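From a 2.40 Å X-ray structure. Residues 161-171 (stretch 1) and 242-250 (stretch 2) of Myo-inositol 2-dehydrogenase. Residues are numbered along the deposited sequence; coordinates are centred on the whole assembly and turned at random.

Stretch 1, residues 161-171: IDPISGMESFT
Stretch 2, residues 242-250: GGRHAAHGN

The strongest polar link between side chains is the salt bridge from D162 OD2 to R244 NH1, 3.2 Å long. D162 adopts an m rotamer with chi2 near 0°, and its carboxylate approaches the guanidinium edge near the plane of that group, where its N-H bonds point. The other carboxylate oxygen, OD1, accepts a hydrogen bond from a water at 3.1 Å; the same water accepts one from N250 ND2 at 3.3 Å.

The backbones run parallel, and three hydrogen bonds set their register. D162 N donates to G243 O (2.9 Å), A246 N to D162 O (3.0 Å) and I164 N to A246 O (2.8 Å). I161 pairs with G243 (CA to CA 4.1 Å) and P163 with A246 (CA to CA 4.4 Å), so stretch 2 spends one extra residue between the bridges: a beta bulge. The corner falls at R244 (phi/psi -141/16), followed by H245 at -139/35, whereas I161, D162 and P163 stay extended at -122/122, -76/156 and -81/160. Proline suits its position because it has no amide hydrogen to satisfy, while its CA still lies 3.2 Å from A246 O. A second water closes the bulge, donating to P163 O (2.9 Å) and R244 O (2.7 Å). Beyond the turn, N250, with chi1 t, swings ND2 back to donate to I161 O at 3.0 Å.

After P163 the chain turns, G166 N donating to P163 O at 2.9 Å, and M167 to T171 are helical, which presents F170 to R244. The arginine CB points away overall, but the long side chain (chi1 -44°, chi2 -147°, chi3 168°, chi4 -88°) returns so that its guanidinium lies flat on the F170 ring, centres 3.9 Å apart and planes at 16°. CD sits almost over the ring centroid, at 3.4 Å, leaving CZ off-centre. F170 has chi1 t and chi2 78°. Arginine can thus combine a charged edge for D162 with a flat face for the aromatic ring.

Apolar packing completes the contact, which buries 789 Å² in total. I161, with chi1 m, places CG2 3.6 Å from A246 CB. G243 suits its bridge opposite I161: a CB there would come within 2.9 Å of I161 CG1. I164, chi1 m and chi2 t, lays CG1 over one face of the H245 ring, 3.8 Å from its centroid, and reaches A247 CB with CD1 at 4.1 Å. Selenomethionine M167, m at all three chi angles, brings SE to 3.6 Å from R244 O and to the edge of the H245 ring, its flexible chain filling the space beside the corner.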

# COMPACT_ATOMS: atom_id res chain seq x y z
N ILE A 161 9.09 -6.31 -17.14
CA ILE A 161 10.00 -5.21 -17.44
C ILE A 161 11.26 -5.25 -16.57
O ILE A 161 11.17 -5.24 -15.34
CB ILE A 161 9.30 -3.81 -17.35
CG1 ILE A 161 8.11 -3.73 -18.31
CG2 ILE A 161 10.25 -2.70 -17.71
CD1 ILE A 161 6.78 -4.05 -17.69
N ASP A 162 12.41 -5.32 -17.23
CA ASP A 162 13.72 -5.25 -16.58
C ASP A 162 14.04 -3.80 -16.17
O ASP A 162 13.49 -2.86 -16.74
CB ASP A 162 14.81 -5.76 -17.52
CG ASP A 162 14.87 -7.28 -17.61
OD1 ASP A 162 14.11 -7.96 -16.89
OD2 ASP A 162 15.69 -7.79 -18.40
N PRO A 163 14.93 -3.63 -15.17
CA PRO A 163 15.38 -2.28 -14.80
C PRO A 163 16.49 -1.75 -15.71
O PRO A 163 17.17 -2.53 -16.37
CB PRO A 163 15.92 -2.47 -13.38
CG PRO A 163 16.38 -3.88 -13.34
CD PRO A 163 15.52 -4.67 -14.30
N ILE A 164 16.67 -0.43 -15.71
CA ILE A 164 17.69 0.25 -16.53
C ILE A 164 19.12 -0.25 -16.25
O ILE A 164 19.98 -0.22 -17.13
CB ILE A 164 17.63 1.80 -16.36
CG1 ILE A 164 16.24 2.34 -16.74
CG2 ILE A 164 18.72 2.50 -17.19
CD1 ILE A 164 15.97 3.77 -16.28
N SER A 165 19.36 -0.70 -15.02
CA SER A 165 20.66 -1.24 -14.62
C SER A 165 21.02 -2.51 -15.40
O SER A 165 22.19 -2.83 -15.56
CB SER A 165 20.69 -1.52 -13.11
OG SER A 165 19.70 -2.46 -12.75
N GLY A 166 19.99 -3.21 -15.87
CA GLY A 166 20.17 -4.45 -16.63
C GLY A 166 20.42 -4.26 -18.12
O GLY A 166 20.62 -5.24 -18.84
N MSE A 167 20.43 -3.01 -18.58
CA MSE A 167 20.64 -2.70 -20.00
C MSE A 167 21.98 -3.21 -20.56
O MSE A 167 22.03 -3.73 -21.68
CB MSE A 167 20.48 -1.21 -20.29
CG MSE A 167 19.03 -0.77 -20.53
SE MSE A 167 18.19 -1.49 -22.16
CE MSE A 167 19.39 -0.69 -23.49
N GLU A 168 23.05 -3.07 -19.78
CA GLU A 168 24.38 -3.50 -20.20
C GLU A 168 24.47 -5.03 -20.33
O GLU A 168 24.95 -5.54 -21.34
CB GLU A 168 25.45 -2.97 -19.24
CG GLU A 168 26.88 -3.15 -19.74
CD GLU A 168 27.92 -2.59 -18.79
OE1 GLU A 168 27.68 -1.52 -18.18
OE2 GLU A 168 28.99 -3.22 -18.65
N SER A 169 23.98 -5.73 -19.31
CA SER A 169 23.99 -7.20 -19.29
C SER A 169 23.03 -7.84 -20.29
O SER A 169 23.23 -8.99 -20.68
CB SER A 169 23.71 -7.72 -17.87
OG SER A 169 22.62 -7.04 -17.28
N PHE A 170 21.98 -7.11 -20.68
CA PHE A 170 21.08 -7.60 -21.73
C PHE A 170 21.68 -7.42 -23.12
O PHE A 170 21.59 -8.32 -23.95
CB PHE A 170 19.70 -6.93 -21.67
CG PHE A 170 18.92 -7.09 -22.95
CD1 PHE A 170 18.27 -8.28 -23.24
CD2 PHE A 170 18.88 -6.06 -23.89
CE1 PHE A 170 17.57 -8.44 -24.43
CE2 PHE A 170 18.19 -6.21 -25.08
CZ PHE A 170 17.53 -7.41 -25.35
N THR A 171 22.28 -6.25 -23.37
CA THR A 171 22.90 -5.96 -24.66
C THR A 171 23.98 -7.01 -24.98
O THR A 171 24.04 -7.53 -26.09
CB THR A 171 23.47 -4.52 -24.71
OG1 THR A 171 22.43 -3.58 -24.39
CG2 THR A 171 24.02 -4.19 -26.09
N GLY A 242 6.42 -6.33 -22.49
CA GLY A 242 7.81 -6.64 -22.22
C GLY A 242 8.63 -5.38 -22.36
O GLY A 242 8.51 -4.66 -23.35
N GLY A 243 9.46 -5.11 -21.36
CA GLY A 243 10.28 -3.91 -21.35
C GLY A 243 11.64 -4.15 -20.72
O GLY A 243 11.87 -5.19 -20.09
N ARG A 244 12.54 -3.17 -20.89
CA ARG A 244 13.92 -3.28 -20.42
C ARG A 244 14.46 -1.97 -19.83
O ARG A 244 15.67 -1.82 -19.67
CB ARG A 244 14.83 -3.73 -21.57
CG ARG A 244 14.27 -4.87 -22.42
CD ARG A 244 15.38 -5.75 -22.93
NE ARG A 244 14.86 -7.00 -23.50
CZ ARG A 244 14.64 -8.12 -22.82
NH1 ARG A 244 14.87 -8.17 -21.51
NH2 ARG A 244 14.17 -9.19 -23.44
N HIS A 245 13.56 -1.04 -19.51
CA HIS A 245 13.99 0.31 -19.11
C HIS A 245 13.22 0.92 -17.94
O HIS A 245 13.00 2.14 -17.90
CB HIS A 245 13.94 1.24 -20.32
CG HIS A 245 15.14 2.13 -20.45
ND1 HIS A 245 15.18 3.40 -19.93
CD2 HIS A 245 16.33 1.93 -21.05
CE1 HIS A 245 16.35 3.95 -20.20
NE2 HIS A 245 17.07 3.07 -20.88
N ALA A 246 12.81 0.09 -16.97
CA ALA A 246 12.18 0.60 -15.75
C ALA A 246 13.23 1.22 -14.82
O ALA A 246 14.35 0.71 -14.70
CB ALA A 246 11.41 -0.50 -15.04
N ALA A 247 12.85 2.31 -14.16
CA ALA A 247 13.73 3.01 -13.23
C ALA A 247 13.70 2.41 -11.82
O ALA A 247 14.73 2.38 -11.14
CB ALA A 247 13.39 4.49 -13.18
N HIS A 248 12.54 1.92 -11.39
CA HIS A 248 12.36 1.44 -10.01
C HIS A 248 12.98 0.07 -9.71
O HIS A 248 13.48 -0.16 -8.62
CB HIS A 248 10.88 1.48 -9.60
CG HIS A 248 10.01 0.53 -10.37
ND1 HIS A 248 9.72 0.69 -11.70
CD2 HIS A 248 9.33 -0.57 -9.97
CE1 HIS A 248 8.91 -0.28 -12.10
NE2 HIS A 248 8.66 -1.06 -11.07
N GLY A 249 12.93 -0.83 -10.70
CA GLY A 249 13.47 -2.17 -10.54
C GLY A 249 12.91 -3.12 -11.58
O GLY A 249 12.56 -2.71 -12.69
N ASN A 250 12.84 -4.40 -11.22
CA ASN A 250 12.25 -5.42 -12.08
C ASN A 250 10.75 -5.51 -11.79
O ASN A 250 10.35 -5.85 -10.68
CB ASN A 250 12.93 -6.78 -11.84
CG ASN A 250 12.28 -7.91 -12.62
OD1 ASN A 250 11.96 -8.96 -12.04
ND2 ASN A 250 12.08 -7.72 -13.92
O HOH W 1 12.10 -10.19 -16.11
O HOH W 2 17.19 -3.91 -18.95